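Local coordinates for acyl-CoA dehydrogenase (Bacillus anthracis, PDB 3OWA), which probably catalyses the FAD-dependent alpha,beta-dehydrogenation of acyl-CoA thioesters, with the flavin taking up the two reducing equivalents, at residues G122-P125 with I126-F129; L457-Q460 with K461-N465; E51-P54 with E55-Y58. All blocks are in the same frame, centred on the assembly; numbering follows the deposited sequence. Where two conformers were deposited one is given.

Interaction 1: G122-P125 with I126-F129; sequences GSLP and IVLF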
ATOM      1  N   GLY A 122     -12.905 -21.970 -13.512  1.00 31.21           N
ATOM      2  CA  GLY A 122     -13.156 -23.394 -13.379  1.00 30.18           C
ATOM      3  C   GLY A 122     -14.206 -23.937 -14.355  1.00 31.74           C
ATOM      4  O   GLY A 122     -13.991 -24.975 -14.968  1.00 30.15           O
ATOM      5  N   SER A 123     -15.335 -23.243 -14.502  1.00 31.79           N
ATOM      6  CA  SER A 123     -16.453 -23.755 -15.302  1.00 33.34           C
ATOM      7  C   SER A 123     -16.409 -23.271 -16.744  1.00 34.31           C
ATOM      8  O   SER A 123     -16.725 -24.044 -17.667  1.00 34.93           O
ATOM      9  CB  SER A 123     -17.812 -23.344 -14.710  1.00 34.18           C
ATOM     10  OG  SER A 123     -18.098 -24.071 -13.513  1.00 33.96           O
ATOM     11  N   LEU A 124     -16.035 -22.007 -16.936  1.00 33.55           N
ATOM     12  CA  LEU A 124     -16.072 -21.376 -18.262  1.00 34.69           C
ATOM     13  C   LEU A 124     -15.212 -22.063 -19.330  1.00 34.08           C
ATOM     14  O   LEU A 124     -15.554 -22.002 -20.497  1.00 35.69           O
ATOM     15  CB  LEU A 124     -15.724 -19.888 -18.198  1.00 34.50           C
ATOM     16  CG  LEU A 124     -16.777 -18.998 -17.538  1.00 36.39           C
ATOM     17  CD1 LEU A 124     -16.320 -17.546 -17.532  1.00 34.80           C
ATOM     18  CD2 LEU A 124     -18.164 -19.147 -18.198  1.00 38.96           C
ATOM     19  N   PRO A 125     -14.104 -22.712 -18.958  1.00 33.36           N
ATOM     20  CA  PRO A 125     -13.420 -23.439 -20.056  1.00 33.54           C
ATOM     21  C   PRO A 125     -14.303 -24.492 -20.733  1.00 34.26           C
ATOM     22  O   PRO A 125     -14.165 -24.724 -21.924  1.00 34.74           O
ATOM     23  CB  PRO A 125     -12.235 -24.095 -19.364  1.00 32.99           C
ATOM     24  CG  PRO A 125     -11.943 -23.122 -18.206  1.00 30.43           C
ATOM     25  CD  PRO A 125     -13.269 -22.624 -17.744  1.00 32.38           C
ATOM     26  N   ILE A 126     -15.212 -25.099 -19.980  1.00 34.06           N
ATOM     27  CA  ILE A 126     -16.145 -26.098 -20.528  1.00 34.27           C
ATOM     28  C   ILE A 126     -17.283 -25.384 -21.254  1.00 35.14           C
ATOM     29  O   ILE A 126     -17.673 -25.785 -22.352  1.00 35.13           O
ATOM     30  CB  ILE A 126     -16.666 -27.076 -19.433  1.00 33.45           C
ATOM     31  CG1 ILE A 126     -15.478 -27.862 -18.833  1.00 33.53           C
ATOM     32  CG2 ILE A 126     -17.702 -28.060 -20.024  1.00 34.37           C
ATOM     33  CD1 ILE A 126     -15.839 -28.759 -17.620  1.00 34.64           C
ATOM     34  N   VAL A 127     -17.811 -24.328 -20.642  1.00 34.96           N
ATOM     35  CA  VAL A 127     -18.825 -23.504 -21.296  1.00 36.79           C
ATOM     36  C   VAL A 127     -18.361 -22.998 -22.675  1.00 37.97           C
ATOM     37  O   VAL A 127     -19.097 -23.093 -23.663  1.00 39.85           O
ATOM     38  CB  VAL A 127     -19.274 -22.292 -20.408  1.00 36.72           C
ATOM     39  CG1 VAL A 127     -20.268 -21.385 -21.183  1.00 37.13           C
ATOM     40  CG2 VAL A 127     -19.906 -22.775 -19.082  1.00 36.27           C
ATOM     41  N   LEU A 128     -17.151 -22.474 -22.744  1.00 37.52           N
ATOM     42  CA  LEU A 128     -16.673 -21.807 -23.941  1.00 38.15           C
ATOM     43  C   LEU A 128     -15.980 -22.727 -24.922  1.00 39.29           C
ATOM     44  O   LEU A 128     -16.045 -22.481 -26.127  1.00 40.24           O
ATOM     45  CB  LEU A 128     -15.743 -20.647 -23.581  1.00 36.56           C
ATOM     46  CG  LEU A 128     -16.396 -19.573 -22.702  1.00 38.43           C
ATOM     47  CD1 LEU A 128     -15.413 -18.473 -22.402  1.00 39.25           C
ATOM     48  CD2 LEU A 128     -17.631 -18.981 -23.347  1.00 40.30           C
ATOM     49  N   PHE A 129     -15.304 -23.765 -24.427  1.00 39.26           N
ATOM     50  CA  PHE A 129     -14.495 -24.606 -25.303  1.00 39.30           C
ATOM     51  C   PHE A 129     -14.808 -26.078 -25.235  1.00 39.51           C
ATOM     52  O   PHE A 129     -14.165 -26.871 -25.902  1.00 39.95           O
ATOM     53  CB  PHE A 129     -13.010 -24.352 -25.044  1.00 39.42           C
ATOM     54  CG  PHE A 129     -12.616 -22.918 -25.256  1.00 41.05           C
ATOM     55  CD1 PHE A 129     -12.511 -22.402 -26.556  1.00 43.26           C
ATOM     56  CD2 PHE A 129     -12.401 -22.071 -24.176  1.00 39.47           C
ATOM     57  CE1 PHE A 129     -12.170 -21.080 -26.772  1.00 43.20           C
ATOM     58  CE2 PHE A 129     -12.052 -20.754 -24.387  1.00 42.19           C
ATOM     59  CZ  PHE A 129     -11.944 -20.245 -25.691  1.00 42.61           C
TER
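Leu124 and Val127 lie side by side on the first turn of a short helix and point the same way. Branch CD2 of Leu124 rests 4.0 Å from Val127 CB. Because Val127 holds CG1 anti to its backbone N (chi1 176°), the other methyl, CG2, sits beside that N and faces both Ser123 O and the Leu124 branch. One turn on, Leu128 follows Leu124 more loosely, its CD1 4.4 Å from Leu124 CB. Both leucines also touch Ile267 of helix 257-293, while Ile126 and Val127 pack on Leu139 of helix 132-144, so branched aliphatic residues suit a turn wedged between helices.

The backbone bonds begin with a shared acceptor. Ser123 O accepts twice: from Val127 N at 3.2 Å, nearly straight (167°) and in the carbonyl plane, and from Ile126 N at 3.0 Å, more bent and with the donor above that plane. Leu128 N to Leu124 O, at 2.8 Å, is a regular helical bond. Phe129 N reaches Pro125 O at 2.9 Å. Pro125 O also lies at the edge of the Phe129 ring, near its plane, 3.9 Å from CD2.

Pro125 has no N-H to offer, which costs little in a first turn, where amides have no preceding turn to bond to. The Pro125 side chain packs on Ile264 and lies about 10 Å from a bound FAD. Ser123 suits the junction with the preceding helix 110-122, since its OG is hydrogen-bonded to His118 O.

Chemically, then, four amides are bonded to three carbonyls over Ser123 to Phe129, and a buried segment with little polar side-chain surface can be enclosed by hydrophobic neighbours without stranding those groups.

Interaction 2: L457-Q460 with K461-N465; sequences LALQ and KYLVN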
ATOM      1  N   LEU A 457     -19.063  19.870 -17.363  1.00 65.24           N
ATOM      2  CA  LEU A 457     -18.029  18.892 -17.770  1.00 61.62           C
ATOM      3  C   LEU A 457     -17.145  19.345 -18.946  1.00 60.22           C
ATOM      4  O   LEU A 457     -16.328  18.568 -19.449  1.00 59.27           O
ATOM      5  CB  LEU A 457     -18.660  17.521 -18.088  1.00 60.68           C
ATOM      6  CG  LEU A 457     -19.039  16.555 -16.954  1.00 60.96           C
ATOM      7  CD1 LEU A 457     -19.710  17.248 -15.767  1.00 61.51           C
ATOM      8  CD2 LEU A 457     -19.903  15.410 -17.467  1.00 56.62           C
ATOM      9  N   ALA A 458     -17.290  20.603 -19.368  1.00 59.17           N
ATOM     10  CA  ALA A 458     -16.496  21.146 -20.475  1.00 57.92           C
ATOM     11  C   ALA A 458     -14.995  20.907 -20.287  1.00 55.47           C
ATOM     12  O   ALA A 458     -14.316  20.416 -21.188  1.00 54.99           O
ATOM     13  CB  ALA A 458     -16.773  22.654 -20.657  1.00 58.76           C
ATOM     14  N   LEU A 459     -14.490  21.258 -19.114  1.00 53.42           N
ATOM     15  CA  LEU A 459     -13.073  21.102 -18.825  1.00 52.46           C
ATOM     16  C   LEU A 459     -12.645  19.616 -18.845  1.00 51.39           C
ATOM     17  O   LEU A 459     -11.603  19.268 -19.397  1.00 51.05           O
ATOM     18  CB  LEU A 459     -12.707  21.777 -17.501  1.00 51.27           C
ATOM     19  CG  LEU A 459     -11.280  21.497 -17.013  1.00 51.49           C
ATOM     20  CD1 LEU A 459     -10.235  22.044 -17.987  1.00 51.39           C
ATOM     21  CD2 LEU A 459     -11.064  22.033 -15.595  1.00 50.88           C
ATOM     22  N   GLN A 460     -13.473  18.742 -18.285  1.00 51.33           N
ATOM     23  CA  GLN A 460     -13.100  17.322 -18.172  1.00 50.77           C
ATOM     24  C   GLN A 460     -13.106  16.643 -19.536  1.00 51.35           C
ATOM     25  O   GLN A 460     -12.230  15.834 -19.820  1.00 50.88           O
ATOM     26  CB  GLN A 460     -13.982  16.602 -17.135  1.00 50.53           C
ATOM     27  CG  GLN A 460     -13.742  17.100 -15.690  1.00 49.97           C
ATOM     28  CD  GLN A 460     -14.267  18.517 -15.429  1.00 53.31           C
ATOM     29  OE1 GLN A 460     -15.340  18.881 -15.897  1.00 56.01           O
ATOM     30  NE2 GLN A 460     -13.509  19.309 -14.681  1.00 53.67           N
ATOM     31  N   LYS A 461     -14.066  17.013 -20.392  1.00 52.22           N
ATOM     32  CA  LYS A 461     -14.093  16.542 -21.773  1.00 53.03           C
ATOM     33  C   LYS A 461     -12.852  17.001 -22.530  1.00 52.56           C
ATOM     34  O   LYS A 461     -12.311  16.287 -23.369  1.00 52.41           O
ATOM     35  CB  LYS A 461     -15.355  17.029 -22.493  1.00 54.82           C
ATOM     36  CG  LYS A 461     -16.640  16.356 -22.059  1.00 57.74           C
ATOM     37  CD  LYS A 461     -17.785  16.784 -22.981  1.00 65.68           C
ATOM     38  CE  LYS A 461     -19.105  16.939 -22.216  1.00 69.09           C
ATOM     39  NZ  LYS A 461     -20.020  17.982 -22.822  1.00 72.02           N
ATOM     40  N   TYR A 462     -12.407  18.207 -22.226  1.00 53.12           N
ATOM     41  CA  TYR A 462     -11.213  18.759 -22.830  1.00 53.32           C
ATOM     42  C   TYR A 462      -9.962  17.960 -22.410  1.00 52.00           C
ATOM     43  O   TYR A 462      -9.129  17.603 -23.242  1.00 52.06           O
ATOM     44  CB  TYR A 462     -11.112  20.260 -22.489  1.00 54.07           C
ATOM     45  CG  TYR A 462      -9.858  20.918 -22.993  1.00 56.02           C
ATOM     46  CD1 TYR A 462      -9.772  21.405 -24.302  1.00 59.47           C
ATOM     47  CD2 TYR A 462      -8.739  21.026 -22.171  1.00 56.25           C
ATOM     48  CE1 TYR A 462      -8.588  21.997 -24.764  1.00 61.47           C
ATOM     49  CE2 TYR A 462      -7.567  21.597 -22.621  1.00 58.43           C
ATOM     50  CZ  TYR A 462      -7.493  22.079 -23.905  1.00 60.71           C
ATOM     51  OH  TYR A 462      -6.314  22.652 -24.309  1.00 63.28           O
ATOM     52  N   LEU A 463      -9.839  17.656 -21.124  1.00 51.16           N
ATOM     53  CA  LEU A 463      -8.695  16.873 -20.657  1.00 49.71           C
ATOM     54  C   LEU A 463      -8.680  15.449 -21.221  1.00 49.18           C
ATOM     55  O   LEU A 463      -7.614  14.916 -21.580  1.00 48.33           O
ATOM     56  CB  LEU A 463      -8.636  16.848 -19.126  1.00 49.41           C
ATOM     57  CG  LEU A 463      -8.575  18.219 -18.457  1.00 49.34           C
ATOM     58  CD1 LEU A 463      -8.733  18.060 -16.975  1.00 48.20           C
ATOM     59  CD2 LEU A 463      -7.272  18.925 -18.793  1.00 49.46           C
ATOM     60  N   VAL A 464      -9.864  14.851 -21.330  1.00 48.36           N
ATOM     61  CA  VAL A 464      -9.985  13.505 -21.872  1.00 48.62           C
ATOM     62  C   VAL A 464      -9.458  13.467 -23.320  1.00 49.73           C
ATOM     63  O   VAL A 464      -8.635  12.596 -23.677  1.00 48.70           O
ATOM     64  CB  VAL A 464     -11.462  13.006 -21.763  1.00 48.59           C
ATOM     65  CG1 VAL A 464     -11.756  11.917 -22.777  1.00 48.26           C
ATOM     66  CG2 VAL A 464     -11.754  12.528 -20.336  1.00 47.48           C
ATOM     67  N   ASN A 465      -9.923  14.421 -24.135  1.00 51.19           N
ATOM     68  CA  ASN A 465      -9.436  14.580 -25.512  1.00 53.70           C
ATOM     69  C   ASN A 465      -7.917  14.778 -25.595  1.00 52.61           C
ATOM     70  O   ASN A 465      -7.231  14.119 -26.392  1.00 53.05           O
ATOM     71  CB  ASN A 465     -10.165  15.727 -26.232  1.00 55.26           C
ATOM     72  CG  ASN A 465     -11.255  15.233 -27.161  1.00 62.31           C
ATOM     73  OD1 ASN A 465     -10.971  14.583 -28.175  1.00 69.69           O
ATOM     74  ND2 ASN A 465     -12.518  15.547 -26.834  1.00 67.11           N
TER
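Lys461 folds back over Leu457 at the start of helix 458-482, and its aliphatic chain does the touching. Its CE comes 4.2 Å from Leu457 CB, and its CG, placed beside the backbone N (chi1 -72°), lies 3.4 Å from Leu457 O. A lysine serves well here: methylenes can lie against a leucine while the ammonium group lies beyond it, with a long, weak ion pair from NZ to Glu455 OE1.

A second apolar pair lies further round the helix. Leu459 and Leu463 cross obliquely, with Leu459 CD1 4.2 Å from Leu463 CG. The CG of Leu459 is anti to its N (chi1 172°), which swings the branched end toward the next turn. Tyr462 takes part chiefly through its CB, 3.3 Å from Leu459 O, and its ring then leads away.

Four successive backbone bonds of the i to i+4 kind tie the two turns together. The first, Lys461 N to Leu457 O at 2.9 Å, is almost straight (171°). Tyr462 N to Ala458 O, at 3.1 Å, is more bent, while Leu463 N to Leu459 O and Val464 N to Gln460 O complete the ladder. Leu457 occupies the N-cap position; being a leucine, it contributes its carbonyl to the first bond but no polar side-chain cap.

The turn is flanked by two long helices. Gln460 and Lys461 meet Val510 of helix 490-520, and Leu463 meets Met506 there. Leu457 packs on Val529, Gln460 on Cys536 and Leu463 on Phe540, all of helix 526-554. The loop residue His573 lies against both Leu459 and Leu463, so the first turns of helix 458-482 join two long helices and a loop of the C-terminal helical region.

Interaction 3: E51-P54 with E55-Y58; sequences EVLP and ELEY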
ATOM      1  N   GLU A  51     -26.856 -15.605   4.906  1.00 37.25           N
ATOM      2  CA  GLU A  51     -26.378 -17.013   5.021  1.00 36.62           C
ATOM      3  C   GLU A  51     -24.884 -17.151   5.192  1.00 34.81           C
ATOM      4  O   GLU A  51     -24.420 -17.986   5.954  1.00 35.32           O
ATOM      5  CB  GLU A  51     -26.827 -17.848   3.813  1.00 37.14           C
ATOM      6  CG  GLU A  51     -28.328 -17.692   3.489  1.00 41.51           C
ATOM      7  CD  GLU A  51     -29.206 -18.302   4.560  1.00 49.38           C
ATOM      8  OE1 GLU A  51     -28.990 -19.482   4.885  1.00 54.40           O
ATOM      9  OE2 GLU A  51     -30.139 -17.633   5.058  1.00 54.48           O
ATOM     10  N   VAL A  52     -24.125 -16.356   4.463  1.00 33.47           N
ATOM     11  CA  VAL A  52     -22.676 -16.533   4.432  1.00 32.40           C
ATOM     12  C   VAL A  52     -21.948 -15.867   5.594  1.00 32.95           C
ATOM     13  O   VAL A  52     -21.044 -16.483   6.216  1.00 32.50           O
ATOM     14  CB  VAL A  52     -22.084 -16.058   3.091  1.00 32.22           C
ATOM     15  CG1 VAL A  52     -20.540 -16.185   3.086  1.00 31.18           C
ATOM     16  CG2 VAL A  52     -22.655 -16.890   1.966  1.00 32.34           C
ATOM     17  N   LEU A  53     -22.277 -14.603   5.860  1.00 31.67           N
ATOM     18  CA  LEU A  53     -21.531 -13.839   6.862  1.00 32.46           C
ATOM     19  C   LEU A  53     -21.543 -14.422   8.271  1.00 33.11           C
ATOM     20  O   LEU A  53     -20.511 -14.360   8.970  1.00 34.24           O
ATOM     21  CB  LEU A  53     -21.894 -12.353   6.875  1.00 31.27           C
ATOM     22  CG  LEU A  53     -21.624 -11.588   5.584  1.00 32.34           C
ATOM     23  CD1 LEU A  53     -21.949 -10.070   5.809  1.00 33.78           C
ATOM     24  CD2 LEU A  53     -20.162 -11.791   5.045  1.00 31.05           C
ATOM     25  N   PRO A  54     -22.680 -14.983   8.700  1.00 33.69           N
ATOM     26  CA  PRO A  54     -22.688 -15.597  10.006  1.00 33.99           C
ATOM     27  C   PRO A  54     -21.691 -16.772  10.105  1.00 34.59           C
ATOM     28  O   PRO A  54     -21.373 -17.156  11.206  1.00 34.95           O
ATOM     29  CB  PRO A  54     -24.105 -16.154  10.118  1.00 36.03           C
ATOM     30  CG  PRO A  54     -24.955 -15.162   9.305  1.00 35.74           C
ATOM     31  CD  PRO A  54     -24.029 -14.868   8.115  1.00 34.19           C
ATOM     32  N   GLU A  55     -21.238 -17.337   8.980  1.00 32.63           N
ATOM     33  CA  GLU A  55     -20.287 -18.470   9.005  1.00 32.47           C
ATOM     34  C   GLU A  55     -18.880 -18.061   8.641  1.00 30.90           C
ATOM     35  O   GLU A  55     -17.947 -18.863   8.752  1.00 30.01           O
ATOM     36  CB  GLU A  55     -20.768 -19.615   8.095  1.00 31.62           C
ATOM     37  CG  GLU A  55     -22.159 -20.141   8.553  1.00 36.76           C
ATOM     38  CD  GLU A  55     -22.544 -21.494   7.917  1.00 41.97           C
ATOM     39  OE1 GLU A  55     -21.724 -22.451   7.925  1.00 42.61           O
ATOM     40  OE2 GLU A  55     -23.671 -21.578   7.387  1.00 44.84           O
ATOM     41  N   LEU A  56     -18.697 -16.824   8.227  1.00 31.00           N
ATOM     42  CA  LEU A  56     -17.408 -16.459   7.605  1.00 31.94           C
ATOM     43  C   LEU A  56     -16.218 -16.749   8.523  1.00 32.20           C
ATOM     44  O   LEU A  56     -15.154 -17.156   8.060  1.00 32.53           O
ATOM     45  CB  LEU A  56     -17.422 -14.992   7.149  1.00 32.13           C
ATOM     46  CG  LEU A  56     -16.220 -14.514   6.334  1.00 35.16           C
ATOM     47  CD1 LEU A  56     -15.983 -15.426   5.110  1.00 34.65           C
ATOM     48  CD2 LEU A  56     -16.505 -13.072   5.928  1.00 36.84           C
ATOM     49  N   GLU A  57     -16.396 -16.550   9.825  0.52 33.36           N
ATOM     50  CA  GLU A  57     -15.316 -16.770  10.790  0.52 34.34           C
ATOM     51  C   GLU A  57     -14.899 -18.253  10.848  0.52 33.78           C
ATOM     52  O   GLU A  57     -13.726 -18.559  11.069  0.52 33.57           O
ATOM     53  CB  GLU A  57     -15.763 -16.242  12.156  0.52 35.86           C
ATOM     54  CG  GLU A  57     -14.886 -16.570  13.336  0.52 39.97           C
ATOM     55  CD  GLU A  57     -15.618 -16.394  14.669  0.52 45.87           C
ATOM     56  OE1 GLU A  57     -14.924 -16.237  15.697  0.52 48.43           O
ATOM     57  OE2 GLU A  57     -16.877 -16.413  14.697  0.52 49.06           O
ATOM     58  N   TYR A  58     -15.841 -19.167  10.621  1.00 33.33           N
ATOM     59  CA  TYR A  58     -15.511 -20.610  10.572  1.00 33.47           C
ATOM     60  C   TYR A  58     -14.910 -20.980   9.236  1.00 32.15           C
ATOM     61  O   TYR A  58     -14.012 -21.811   9.176  1.00 31.35           O
ATOM     62  CB  TYR A  58     -16.729 -21.491  10.829  1.00 34.89           C
ATOM     63  CG  TYR A  58     -17.429 -21.135  12.086  1.00 38.56           C
ATOM     64  CD1 TYR A  58     -16.989 -21.623  13.311  1.00 44.06           C
ATOM     65  CD2 TYR A  58     -18.535 -20.293  12.058  1.00 43.16           C
ATOM     66  CE1 TYR A  58     -17.659 -21.270  14.495  1.00 51.13           C
ATOM     67  CE2 TYR A  58     -19.192 -19.934  13.213  1.00 48.81           C
ATOM     68  CZ  TYR A  58     -18.754 -20.412  14.419  1.00 51.33           C
ATOM     69  OH  TYR A  58     -19.428 -20.049  15.553  1.00 58.13           O
TER
HETATM   70  O   HOH W   1     -25.512 -20.002   7.141  1.00 43.59           O
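Glu55 N donates to Val52 O at 2.9 Å along a bent path (N-H...O 146°), from above the carbonyl plane, at the break between helices 35-52 and 56-59. Leu56 N donates to Leu53 O at 3.1 Å, also from well above the plane of its acceptor. Each bond spans three residues, as in a tight turn. A further bond, Tyr58 N to Glu55 O, is weak. Pro54 has no N-H to donate, which suits a chain leaving one helix and entering the next.

The Glu55 carboxylate is satisfied mainly from beyond the turn, its OE1 forming salt bridges to Arg69 and Arg66. Glutamate suits the place because its acidic group can meet both of these cationic side chains. Arg66 also makes a cation-pi contact with Tyr58, whose ring presents an edge to Pro54 O, with CE2 4.1 Å away.

A water donates to Glu51 O at 2.6 Å. It also lies near Glu55 OE2, but that leg is modelled so short that a bridge between the two residues is doubtful. The side chain of Glu55 heads this way because it runs extended beyond CG (chi2 -166°).

Apolar contact is limited to Leu53 and Leu56, side by side and pointing the same way, their CD2 methyls 4.0 Å apart. Leu56 is buried and also touches Cys232; Leu53 lies on Arg107.

Glu51, by contrast, has its carboxylate near that of Glu73, a like charge. The acidic groups of Glu51 and Glu55 stand 6.2 Å apart (OE1 to OE2), and the arginines bound to Glu55 probably offset part of the negative charge and favour its ionised form.

In the fold
All three contacts are local turns at helix starts or junctions, and they come along the chain in the order interaction 3, interaction 1, interaction 2. Interactions 3 and 1 both belong to the N-terminal domain of the acyl-CoA dehydrogenase, yet their centres are 29 Å apart. Interaction 2 begins helix 458-482, across the chain's centre from both: its centre is 41 Å from that of interaction 1 and 46 Å from that of interaction 3. No two of them touch. They therefore lie in separate regions: the turn at 122-129 is buried near a bound FAD, 51-58 joins two helices, and 457-465 packs among C-terminal helices.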